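Local atomic coordinates of cell wall binding protein cwp8 (Peptoclostridium difficile, PDB entry 5J6Q), a protein that probably anchors to the clostridial cell wall, within or alongside the S-layer, through three CWB2 modules that carry its other domains. Residues A[48-51]-A[55-58]; A[312-317]-A[353-358]; A[395-398]-A[403-406]; A[463-468]-A[506-511]; A[518-523]-A[527-532]. All coordinates share one frame; numbering follows the deposited sequence.

Interaction 1 lies in the N-terminal part of the elongated chain, at the outermost strand 48-49 of a mixed sheet, and its centre is 58 to 76 Å from those of the others. Interactions 2 to 5 follow in order along the chain and cluster in the CWB2 region, their centres 20 to 30 Å apart without touching. Interactions 2 and 3 reach one parallel sheet, at strands 313-318 and 392-396. Interaction 4 links a second sheet, through strand 463-467, to helix 498-509, and interaction 5 follows on strand 516-519 of a third. The four thus sample three adjacent alpha/beta units, consistent with a compact wall-anchoring end and a separate outlying domain.

Interaction 1: residues A[48-51]-A[55-58]; sequences VNLT and QLQN
Q55, on helix 53-61, reaches back to T51 with its carboxamide, and the hydrogen bonds centre on this group. The T51 N-H points almost straight at Q55 OE1 (N to O 2.9 Å, 171° at the hydrogen), although the donor stands above the carbonyl plane, 40° out of it. With Q55 CG anti to its backbone N (chi1 174°) and the chain extended beyond, the amide spans the gap to the end of strand 48-49. Water extends this link. Water 1 lies 2.9 Å from Q55 OE1 and 3.1 Å from V48 O, and can donate to either. On the amide's other end, Q55 NE2 donates to water 2 at 3.0 Å, which also sits beside T51 OG1.

The apolar pair is L50 with L56, L50 CD2 meeting L56 CB at 3.8 Å. The other methyl, L50 CD1, packs against the amide oxygen Q55 OE1, the two side chains sliding past each other in opposite directions. The leucines are buried, the polar layer less so.

L50 and L56 both continue onto V19 of helix 13-24 and V45 of strand 41-45, so this strand-turn-helix element closes over the edge of the mixed sheet, with R39 holding the L50 carbonyl.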
# COMPACT_ATOMS: atom_id res chain seq x y z
N VAL A 48 2.52 0.20 -37.29
CA VAL A 48 2.53 -0.48 -38.56
C VAL A 48 1.03 -0.75 -38.89
O VAL A 48 0.32 -1.29 -38.03
CB VAL A 48 3.32 -1.81 -38.52
CG1 VAL A 48 3.18 -2.53 -39.87
CG2 VAL A 48 4.84 -1.51 -38.26
N ASN A 49 0.60 -0.36 -40.08
CA ASN A 49 -0.78 -0.62 -40.54
C ASN A 49 -1.29 -2.06 -40.19
O ASN A 49 -0.60 -3.01 -40.45
CB ASN A 49 -0.87 -0.42 -42.01
CG ASN A 49 -2.33 -0.68 -42.46
OD1 ASN A 49 -3.22 0.17 -42.22
ND2 ASN A 49 -2.62 -1.82 -43.13
N LEU A 50 -2.41 -2.17 -39.56
CA LEU A 50 -2.94 -3.49 -39.18
C LEU A 50 -3.57 -4.23 -40.40
O LEU A 50 -4.55 -3.77 -40.94
CB LEU A 50 -3.98 -3.34 -38.07
CG LEU A 50 -4.36 -4.68 -37.37
CD1 LEU A 50 -3.13 -5.54 -36.95
CD2 LEU A 50 -5.08 -4.25 -36.08
N THR A 51 -3.00 -5.36 -40.81
CA THR A 51 -3.53 -6.09 -41.95
C THR A 51 -4.99 -6.62 -41.53
O THR A 51 -5.88 -6.41 -42.31
CB THR A 51 -2.67 -7.29 -42.31
OG1 THR A 51 -1.32 -6.86 -42.53
CG2 THR A 51 -3.27 -8.01 -43.61
N GLN A 55 -3.87 -10.44 -37.18
CA GLN A 55 -2.43 -10.08 -37.00
C GLN A 55 -2.37 -9.34 -35.62
O GLN A 55 -1.37 -9.41 -34.96
CB GLN A 55 -2.02 -9.13 -38.14
CG GLN A 55 -0.52 -8.57 -37.96
CD GLN A 55 -0.27 -7.63 -39.09
OE1 GLN A 55 -0.87 -6.50 -39.22
NE2 GLN A 55 0.35 -8.15 -40.06
N LEU A 56 -3.51 -8.69 -35.13
CA LEU A 56 -3.44 -7.95 -33.86
C LEU A 56 -3.20 -8.99 -32.80
O LEU A 56 -2.20 -8.99 -32.02
CB LEU A 56 -4.75 -7.10 -33.59
CG LEU A 56 -4.80 -6.45 -32.15
CD1 LEU A 56 -3.50 -5.65 -31.85
CD2 LEU A 56 -5.90 -5.43 -32.00
N GLN A 57 -4.18 -9.96 -32.80
CA GLN A 57 -4.13 -11.14 -31.95
C GLN A 57 -2.73 -11.81 -31.92
O GLN A 57 -2.22 -12.13 -30.82
CB GLN A 57 -5.10 -12.21 -32.47
CG GLN A 57 -5.20 -13.41 -31.55
CD GLN A 57 -6.61 -13.47 -30.98
OE1 GLN A 57 -6.83 -13.17 -29.80
NE2 GLN A 57 -7.60 -13.86 -31.81
N ASN A 58 -2.13 -12.09 -33.11
CA ASN A 58 -0.83 -12.75 -33.10
C ASN A 58 0.25 -11.83 -32.46
O ASN A 58 1.21 -12.38 -31.90
CB ASN A 58 -0.32 -13.11 -34.54
CG ASN A 58 -1.16 -14.20 -35.25
OD1 ASN A 58 -1.20 -14.23 -36.49
ND2 ASN A 58 -1.77 -15.13 -34.56
O HOH W 1 0.21 -4.35 -37.66
O HOH W 2 0.54 -8.38 -43.05

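Interaction 2: residues A[312-317]-A[353-358]; sequences EAIILV and AEILRV
I314 on strand 313-318 turns its side chain up from the sheet toward helix 349-359 and meets I355 and V358, one helical turn apart. I355 leaves the helix aslant to the strand, but its delta methyl bends back over I314, and the two side chains meet at an oblique angle. I355 CD1 lies over the fork of I314, 3.2 Å from I314 CG2 and 3.3 Å from I314 CD1. Both distances are shorter than usual carbon contacts, so the exact positions of these methyls are doubtful. The other end of I314 reaches toward the second helix residue, its CD1 standing 3.6 Å from V358 CG2. I314 CG1 lies anti to its carbonyl carbon, beside the backbone N (chi1 -54°), and the further bend at chi2 (-76°) carries CD1 to where I355 and V358 can both touch it.

On the helix flank, E354 and R357 pair beside this apolar patch. R357 NE donates to E354 OE2 at 2.9 Å, nearly straight (175°), with the carboxylate at the in-plane edge of the guanidinium. R357 also pairs with D308, which ties the helix to the segment after helix 294-305.

Helix 349-359 connects the parallel strands 339-342 and 367-371 and passes over strand 313-318 between them, a beta-alpha-beta crossover of the CWB2 fold. I355 touches L340 as well, and I314 touches P338 and I368. Between helix and strand the contact is wholly aliphatic, its closest approaches between methyls: shape and burial hold the two together, while charge pairing stays on the helix flank.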
# COMPACT_ATOMS: atom_id res chain seq x y z
N GLU A 312 17.97 -20.55 18.82
CA GLU A 312 18.62 -21.58 19.54
C GLU A 312 17.66 -22.39 20.29
O GLU A 312 17.99 -23.48 20.78
CB GLU A 312 19.70 -20.95 20.42
CG GLU A 312 20.76 -20.35 19.51
CD GLU A 312 21.64 -19.35 20.19
OE1 GLU A 312 22.42 -18.67 19.48
OE2 GLU A 312 21.57 -19.23 21.43
N ALA A 313 16.42 -21.92 20.36
CA ALA A 313 15.41 -22.63 21.12
C ALA A 313 14.01 -22.12 20.81
O ALA A 313 13.85 -21.21 19.99
CB ALA A 313 15.68 -22.46 22.62
N ILE A 314 12.99 -22.75 21.43
CA ILE A 314 11.58 -22.37 21.26
C ILE A 314 11.02 -22.21 22.72
O ILE A 314 11.36 -23.03 23.59
CB ILE A 314 10.72 -23.44 20.50
CG1 ILE A 314 11.33 -23.81 19.13
CG2 ILE A 314 9.22 -22.91 20.35
CD1 ILE A 314 11.14 -22.78 18.04
N ILE A 315 10.27 -21.11 22.99
CA ILE A 315 9.56 -20.96 24.21
C ILE A 315 8.14 -21.11 23.72
O ILE A 315 7.72 -20.35 22.83
CB ILE A 315 9.72 -19.63 24.97
CG1 ILE A 315 11.19 -19.19 25.06
CG2 ILE A 315 9.15 -19.84 26.39
CD1 ILE A 315 11.96 -20.03 26.12
N LEU A 316 7.39 -22.04 24.28
CA LEU A 316 6.00 -22.29 23.86
C LEU A 316 5.05 -22.06 25.08
O LEU A 316 5.24 -22.68 26.12
CB LEU A 316 5.95 -23.71 23.37
CG LEU A 316 4.75 -24.09 22.55
CD1 LEU A 316 4.55 -23.13 21.40
CD2 LEU A 316 5.03 -25.52 21.99
N VAL A 317 4.07 -21.11 24.98
CA VAL A 317 3.21 -20.88 26.16
C VAL A 317 1.78 -21.14 25.74
O VAL A 317 1.54 -21.33 24.55
CB VAL A 317 3.52 -19.41 26.68
CG1 VAL A 317 3.02 -18.37 25.70
CG2 VAL A 317 2.89 -19.15 28.03
N ALA A 353 5.03 -24.80 11.63
CA ALA A 353 5.81 -24.33 10.48
C ALA A 353 6.85 -23.32 10.90
O ALA A 353 7.94 -23.36 10.33
CB ALA A 353 4.88 -23.74 9.41
N GLU A 354 6.58 -22.40 11.94
CA GLU A 354 7.60 -21.37 12.34
C GLU A 354 8.62 -22.09 13.19
O GLU A 354 9.80 -21.73 13.16
CB GLU A 354 7.01 -20.12 13.10
CG GLU A 354 8.05 -19.13 13.60
CD GLU A 354 8.68 -18.27 12.47
OE1 GLU A 354 9.41 -17.37 12.80
OE2 GLU A 354 8.47 -18.54 11.26
N ILE A 355 8.19 -23.07 13.99
CA ILE A 355 9.21 -23.88 14.73
C ILE A 355 10.33 -24.44 13.75
O ILE A 355 11.53 -24.31 14.00
CB ILE A 355 8.58 -25.10 15.39
CG1 ILE A 355 7.50 -24.65 16.38
CG2 ILE A 355 9.74 -26.00 16.17
CD1 ILE A 355 8.15 -24.00 17.53
N LEU A 356 9.90 -25.03 12.64
CA LEU A 356 10.86 -25.60 11.69
C LEU A 356 11.77 -24.59 11.11
O LEU A 356 12.97 -24.77 11.02
CB LEU A 356 10.09 -26.29 10.56
CG LEU A 356 9.25 -27.49 11.04
CD1 LEU A 356 8.60 -28.15 9.79
CD2 LEU A 356 10.09 -28.52 11.79
N ARG A 357 11.20 -23.46 10.74
CA ARG A 357 11.93 -22.39 10.09
C ARG A 357 12.99 -21.83 10.96
O ARG A 357 14.13 -21.65 10.46
CB ARG A 357 10.99 -21.22 9.68
CG ARG A 357 11.69 -20.26 8.69
CD ARG A 357 11.00 -18.88 8.53
NE ARG A 357 10.91 -18.14 9.79
CZ ARG A 357 11.86 -17.35 10.27
NH1 ARG A 357 12.99 -17.17 9.61
NH2 ARG A 357 11.68 -16.74 11.46
N VAL A 358 12.69 -21.57 12.28
CA VAL A 358 13.74 -20.92 13.07
C VAL A 358 14.74 -21.89 13.65
O VAL A 358 15.86 -21.44 13.88
CB VAL A 358 13.13 -20.01 14.20
CG1 VAL A 358 12.21 -18.96 13.58
CG2 VAL A 358 12.38 -20.84 15.24

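Interaction 3: residues A[395-398]-A[403-406]; sequences RVSG and ETSL
The flat carboxylate of E403 hangs beside the G398 backbone, with OE1 3.9 Å from G398 C. It is held there chiefly from outside the contact, since OE1 accepts from the backbone N of E399. The setting is a strand-loop-helix turn of the parallel alpha/beta fold seen in CWB2: strand 392-396, at the edge of its sheet, runs into a tight loop that leads into helix 401-410, and the loop doubles back on the first helical turn.

Backbone and side chain come together most closely around G398. G398 has no side chain, and its CA packs directly on E403 CB at 3.8 Å. Beside it the hydroxyl of T404 is shared. OG1, anti to its carbonyl carbon and beside the backbone N (chi1 -64°), is hydrogen-bonded to D400 O, just before the helix, its stronger partner. It also receives the G398 N-H in a weak, strongly bent bond (3.1 Å, 129°). The single hydroxyl therefore joins loop and helix. D400 contributes again through OD1, which accepts from E403 N.

The buried T404 continues onto V371 of the neighbouring strand, and V396 packs against Y369 of that strand and against E407 and I408 further along the helix, so the turn is fastened to the sheet below it. The T404 methyl faces the end of the strand, where its CG2 lies 3.9 Å from V396 O.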
# COMPACT_ATOMS: atom_id res chain seq x y z
N ARG A 395 9.78 -29.20 30.15
CA ARG A 395 8.70 -28.38 30.66
C ARG A 395 9.14 -27.59 31.88
O ARG A 395 9.83 -28.11 32.79
CB ARG A 395 7.43 -29.19 30.94
CG ARG A 395 6.23 -28.22 30.96
CD ARG A 395 4.89 -28.84 31.33
NE ARG A 395 4.33 -29.60 30.21
CZ ARG A 395 3.15 -29.38 29.65
NH1 ARG A 395 2.71 -30.16 28.68
NH2 ARG A 395 2.39 -28.36 30.05
N VAL A 396 8.75 -26.29 31.86
CA VAL A 396 9.09 -25.30 32.88
C VAL A 396 7.76 -24.97 33.50
O VAL A 396 6.98 -24.17 32.93
CB VAL A 396 9.75 -24.05 32.23
CG1 VAL A 396 10.11 -23.01 33.28
CG2 VAL A 396 11.00 -24.45 31.44
N SER A 397 7.49 -25.57 34.65
CA SER A 397 6.20 -25.40 35.27
C SER A 397 6.14 -25.78 36.76
O SER A 397 7.08 -26.39 37.32
CB SER A 397 5.18 -26.24 34.51
OG SER A 397 3.87 -25.82 34.83
N GLY A 398 5.02 -25.39 37.38
CA GLY A 398 4.74 -25.61 38.79
C GLY A 398 3.24 -25.78 38.94
O GLY A 398 2.55 -25.81 37.94
N GLU A 403 4.30 -20.46 41.14
CA GLU A 403 5.32 -21.50 41.10
C GLU A 403 5.98 -21.54 39.74
O GLU A 403 7.19 -21.73 39.65
CB GLU A 403 4.69 -22.86 41.44
CG GLU A 403 4.36 -22.97 42.91
CD GLU A 403 3.67 -24.28 43.24
OE1 GLU A 403 4.11 -25.33 42.74
OE2 GLU A 403 2.69 -24.24 44.01
N THR A 404 5.21 -21.38 38.67
CA THR A 404 5.81 -21.40 37.36
C THR A 404 6.82 -20.26 37.24
O THR A 404 7.91 -20.50 36.71
CB THR A 404 4.71 -21.37 36.34
OG1 THR A 404 3.99 -22.61 36.52
CG2 THR A 404 5.25 -21.21 34.89
N SER A 405 6.54 -19.07 37.79
CA SER A 405 7.47 -17.98 37.61
C SER A 405 8.77 -18.31 38.27
O SER A 405 9.81 -18.04 37.68
CB SER A 405 6.88 -16.65 38.10
OG SER A 405 6.88 -16.44 39.50
N LEU A 406 8.76 -18.93 39.48
CA LEU A 406 10.06 -19.30 40.10
C LEU A 406 10.81 -20.36 39.21
O LEU A 406 12.03 -20.31 39.08
CB LEU A 406 9.80 -19.85 41.53
CG LEU A 406 8.97 -18.90 42.39
CD1 LEU A 406 8.24 -19.67 43.50
CD2 LEU A 406 9.89 -17.86 42.99

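Interaction 4: residues A[463-468]-A[506-511]; sequences ELEIVG and INKYYA
E465 OE2 is approached by two side chains of helix 498-509, the hydroxyl of Y509 and the ammonium of K508. Y509 OH stands 2.9 Å from it, in a weak hydrogen bond whose proton has another acceptor within reach. K508 NZ is 3.4 Å away, a long salt bridge with a weak hydrogen bond. This junction joins an inner strand, 463-467, of one parallel CWB2 sheet to the helix that follows strand 491-493, its edge strand, so two CWB2 sequence repeats meet here.

The backbones are far apart, 11.8 Å between E465 CA and K508 CA at the nearest, and long side chains bridge the gap from opposite directions. K508 is stretched as far as CE, its CG anti to the backbone N (chi1 -178°), and its NZ has a stronger partner in E491. E465 is bent at chi2, which presents OE2 to the helix, and its carboxylate plane stands almost square to the Y509 ring (89°). K508 also runs along the phenol, its CG lying over the centre of one ring face of Y509.

E465 is buried, and the nearby K508 ammonium may modestly favour its ionised form, though it is shared with E491. Nearby, F420 of strand 418-423 touches both E465 and Y509 and adds an apolar wall to the polar link. The last methylene of the lysine also comes close, with K508 CE 3.4 Å from E465 OE2.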
# COMPACT_ATOMS: atom_id res chain seq x y z
N GLU A 463 19.04 -6.54 43.95
CA GLU A 463 18.20 -5.33 43.97
C GLU A 463 16.85 -5.62 43.28
O GLU A 463 16.82 -6.08 42.14
CB GLU A 463 18.93 -4.18 43.28
CG GLU A 463 20.22 -3.82 43.98
CD GLU A 463 20.76 -2.46 43.56
OE1 GLU A 463 19.95 -1.58 43.21
OE2 GLU A 463 21.99 -2.29 43.58
N LEU A 464 15.75 -5.31 43.97
CA LEU A 464 14.41 -5.59 43.53
C LEU A 464 13.56 -4.35 43.22
O LEU A 464 13.79 -3.26 43.74
CB LEU A 464 13.74 -6.44 44.64
CG LEU A 464 14.55 -7.68 45.05
CD1 LEU A 464 14.18 -8.20 46.45
CD2 LEU A 464 14.32 -8.75 44.00
N GLU A 465 12.57 -4.52 42.35
CA GLU A 465 11.66 -3.43 41.97
C GLU A 465 10.26 -4.04 41.91
O GLU A 465 10.10 -5.16 41.43
CB GLU A 465 12.07 -2.80 40.62
CG GLU A 465 11.15 -1.67 40.17
CD GLU A 465 11.78 -0.28 40.30
OE1 GLU A 465 11.18 0.57 40.98
OE2 GLU A 465 12.86 -0.02 39.73
N ILE A 466 9.27 -3.33 42.43
CA ILE A 466 7.90 -3.81 42.40
C ILE A 466 7.10 -3.06 41.34
O ILE A 466 7.29 -1.85 41.20
CB ILE A 466 7.25 -3.61 43.78
CG1 ILE A 466 8.20 -4.13 44.89
CG2 ILE A 466 5.93 -4.37 43.80
CD1 ILE A 466 7.57 -4.14 46.29
N VAL A 467 6.23 -3.78 40.61
CA VAL A 467 5.41 -3.20 39.54
C VAL A 467 3.96 -3.57 39.86
O VAL A 467 3.57 -4.73 39.77
CB VAL A 467 5.85 -3.66 38.10
CG1 VAL A 467 4.95 -3.00 37.03
CG2 VAL A 467 7.30 -3.26 37.83
N GLY A 468 3.14 -2.58 40.23
CA GLY A 468 1.76 -2.84 40.61
C GLY A 468 1.50 -2.09 41.93
O GLY A 468 2.43 -1.78 42.67
N ILE A 506 8.03 3.67 31.29
CA ILE A 506 8.67 4.38 30.20
C ILE A 506 9.46 5.59 30.78
O ILE A 506 10.61 5.82 30.39
CB ILE A 506 7.66 4.85 29.11
CG1 ILE A 506 7.10 3.67 28.23
CG2 ILE A 506 8.43 5.83 28.20
CD1 ILE A 506 5.61 3.92 27.67
N ASN A 507 8.87 6.32 31.77
CA ASN A 507 9.58 7.52 32.28
C ASN A 507 10.87 7.12 33.00
O ASN A 507 11.87 7.82 32.96
CB ASN A 507 8.71 8.25 33.25
CG ASN A 507 9.23 9.58 33.84
OD1 ASN A 507 9.64 10.53 33.14
ND2 ASN A 507 9.17 9.74 35.13
N LYS A 508 10.84 6.00 33.64
CA LYS A 508 11.98 5.60 34.40
C LYS A 508 13.10 4.96 33.61
O LYS A 508 14.26 5.25 33.87
CB LYS A 508 11.57 4.63 35.50
CG LYS A 508 12.81 4.24 36.35
CD LYS A 508 12.39 3.38 37.66
CE LYS A 508 13.68 2.93 38.32
NZ LYS A 508 13.69 3.30 39.75
N TYR A 509 12.78 4.13 32.65
CA TYR A 509 13.86 3.44 32.02
C TYR A 509 14.23 3.77 30.59
O TYR A 509 15.20 3.14 30.16
CB TYR A 509 13.47 1.98 31.97
CG TYR A 509 13.35 1.36 33.34
CD1 TYR A 509 12.12 0.88 33.80
CD2 TYR A 509 14.46 1.18 34.15
CE1 TYR A 509 12.01 0.23 35.03
CE2 TYR A 509 14.37 0.51 35.38
CZ TYR A 509 13.14 0.03 35.80
OH TYR A 509 13.05 -0.67 36.96
N TYR A 510 13.51 4.68 29.88
CA TYR A 510 13.80 4.68 28.47
C TYR A 510 14.26 5.96 27.89
O TYR A 510 14.18 6.11 26.68
CB TYR A 510 12.54 4.18 27.72
CG TYR A 510 12.40 2.68 27.88
CD1 TYR A 510 11.49 2.14 28.78
CD2 TYR A 510 13.19 1.81 27.13
CE1 TYR A 510 11.38 0.75 28.92
CE2 TYR A 510 13.09 0.44 27.27
CZ TYR A 510 12.17 -0.09 28.19
OH TYR A 510 12.07 -1.45 28.33
N ALA A 511 14.81 6.89 28.73
CA ALA A 511 15.34 8.12 28.22
C ALA A 511 16.36 7.73 27.09
O ALA A 511 17.12 6.76 27.26
CB ALA A 511 16.05 8.90 29.37

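Interaction 5: residues A[518-523]-A[527-532]; sequences VAKDGY and NGQLVD. With SO4 (sulfate ion), chain C; SO4 (sulfate ion), chain D.
The carboxamide of Q529 bridges K520 to a bound sulfate, using its oxygen for the lysine and its NH2 for the anion. K520 NZ donates to Q529 OE1 at 2.7 Å, tilted 19° from the carbonyl plane, while Q529 NE2 donates on to O1 of the chain D sulfate at 3.2 Å. R294 also binds that ion; both sulfates here probably come from the crystallisation liquor. The loop belongs to the beta-alpha-beta unit of strand 516-519, helix 531-542 and strand 547-549 in the parallel CWB2 sheet, and it joins the strand's end to the helix start.

K520 and Q529 lie side by side and point the same way; a bend in the lysine at chi3 (-83°) brings NZ to the amide. D532 OD2 lies 4.6 Å from K520 NZ, not in contact; its negative charge would probably stabilise the protonated lysine. Two waters complete the seam: water 3 donates to K520 O and Q529 O, and water 4 accepts from K520 N and donates to D532 OD2.

Further along, L530 packs under the turn at G522. D521 OD1 accepts from Y523 N at 3.0 Å, an Asx turn, and is also bonded to T551. Y523 OH donates to O1 of the chain C sulfate at 2.8 Å, O1 lying at the ring edge in its plane; the ring has a cation-pi contact with R498. The L530 methyl CD2 packs on the backbone of the turn, 3.4 Å from D521 O.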
# COMPACT_ATOMS: atom_id res chain seq x y z
N VAL A 518 4.47 -0.46 19.98
CA VAL A 518 3.13 -0.18 20.65
C VAL A 518 2.25 -1.44 20.51
O VAL A 518 2.31 -2.08 19.46
CB VAL A 518 2.50 1.11 19.99
CG1 VAL A 518 2.41 1.03 18.48
CG2 VAL A 518 1.12 1.40 20.55
N ALA A 519 1.46 -1.80 21.56
CA ALA A 519 0.67 -3.00 21.47
C ALA A 519 -0.64 -2.84 22.26
O ALA A 519 -0.71 -1.98 23.11
CB ALA A 519 1.50 -4.14 22.09
N LYS A 520 -1.63 -3.70 22.04
CA LYS A 520 -2.95 -3.44 22.79
C LYS A 520 -2.80 -3.57 24.17
O LYS A 520 -2.06 -4.44 24.62
CB LYS A 520 -3.95 -4.44 22.24
CG LYS A 520 -4.27 -3.99 20.83
CD LYS A 520 -5.45 -4.81 20.25
CE LYS A 520 -4.97 -6.08 19.69
NZ LYS A 520 -6.13 -6.93 19.49
N ASP A 521 -3.47 -2.77 24.94
CA ASP A 521 -3.37 -2.84 26.41
C ASP A 521 -4.40 -3.78 27.15
O ASP A 521 -4.34 -3.91 28.36
CB ASP A 521 -3.57 -1.40 26.92
CG ASP A 521 -4.96 -0.80 26.46
OD1 ASP A 521 -5.79 -1.55 25.92
OD2 ASP A 521 -5.19 0.40 26.65
N GLY A 522 -5.37 -4.35 26.46
CA GLY A 522 -6.25 -5.31 27.15
C GLY A 522 -7.61 -4.71 27.52
O GLY A 522 -8.46 -5.40 28.01
N TYR A 523 -7.81 -3.41 27.23
CA TYR A 523 -9.01 -2.63 27.53
C TYR A 523 -10.10 -3.00 26.48
O TYR A 523 -11.26 -2.81 26.75
CB TYR A 523 -8.68 -1.12 27.50
CG TYR A 523 -8.19 -0.49 28.81
CD1 TYR A 523 -7.29 0.58 28.79
CD2 TYR A 523 -8.65 -0.95 30.04
CE1 TYR A 523 -6.85 1.16 29.98
CE2 TYR A 523 -8.23 -0.36 31.23
CZ TYR A 523 -7.33 0.69 31.19
OH TYR A 523 -6.88 1.23 32.38
N ASN A 527 -7.83 -8.96 29.08
CA ASN A 527 -6.39 -9.22 29.29
C ASN A 527 -5.73 -10.25 28.33
O ASN A 527 -4.51 -10.14 28.03
CB ASN A 527 -6.17 -9.55 30.75
CG ASN A 527 -6.31 -8.28 31.65
OD1 ASN A 527 -6.61 -7.17 31.16
ND2 ASN A 527 -6.07 -8.35 32.95
N GLY A 528 -6.50 -11.22 27.83
CA GLY A 528 -5.97 -12.12 26.84
C GLY A 528 -5.35 -11.35 25.67
O GLY A 528 -4.43 -11.87 25.01
N GLN A 529 -5.80 -10.05 25.42
CA GLN A 529 -5.25 -9.30 24.28
C GLN A 529 -3.79 -8.77 24.57
O GLN A 529 -3.17 -8.17 23.70
CB GLN A 529 -6.19 -8.13 23.91
CG GLN A 529 -7.49 -8.66 23.28
CD GLN A 529 -7.24 -9.44 22.03
OE1 GLN A 529 -6.64 -8.98 21.09
NE2 GLN A 529 -7.82 -10.63 21.99
N LEU A 530 -3.31 -8.99 25.77
CA LEU A 530 -1.94 -8.62 26.12
C LEU A 530 -0.97 -9.59 25.50
O LEU A 530 0.27 -9.39 25.59
CB LEU A 530 -1.78 -8.59 27.65
CG LEU A 530 -2.47 -7.30 28.27
CD1 LEU A 530 -2.35 -7.57 29.80
CD2 LEU A 530 -1.69 -5.97 27.96
N VAL A 531 -1.49 -10.63 24.82
CA VAL A 531 -0.55 -11.63 24.26
C VAL A 531 0.39 -11.02 23.23
O VAL A 531 1.53 -11.44 23.12
CB VAL A 531 -1.35 -12.80 23.65
CG1 VAL A 531 -2.27 -12.25 22.53
CG2 VAL A 531 -0.38 -13.87 23.09
N ASP A 532 -0.08 -10.02 22.45
CA ASP A 532 0.81 -9.42 21.45
C ASP A 532 2.06 -8.75 22.14
O ASP A 532 3.19 -8.88 21.69
CB ASP A 532 0.02 -8.40 20.59
CG ASP A 532 -0.96 -9.07 19.61
OD1 ASP A 532 -0.87 -10.32 19.41
OD2 ASP A 532 -1.77 -8.38 19.05
S SO4 C . -6.88 -0.97 35.19
O1 SO4 C . -7.73 0.09 34.76
O2 SO4 C . -6.70 -0.88 36.53
O3 SO4 C . -5.57 -0.92 34.47
O4 SO4 C . -7.54 -2.23 34.89
S SO4 D . -6.97 -13.15 18.46
O1 SO4 D . -7.70 -12.89 19.73
O2 SO4 D . -7.83 -13.27 17.41
O3 SO4 D . -6.24 -14.35 18.51
O4 SO4 D . -6.01 -12.00 18.19
O HOH W 3 -0.91 -6.93 23.53
O HOH W 4 -1.64 -5.37 19.67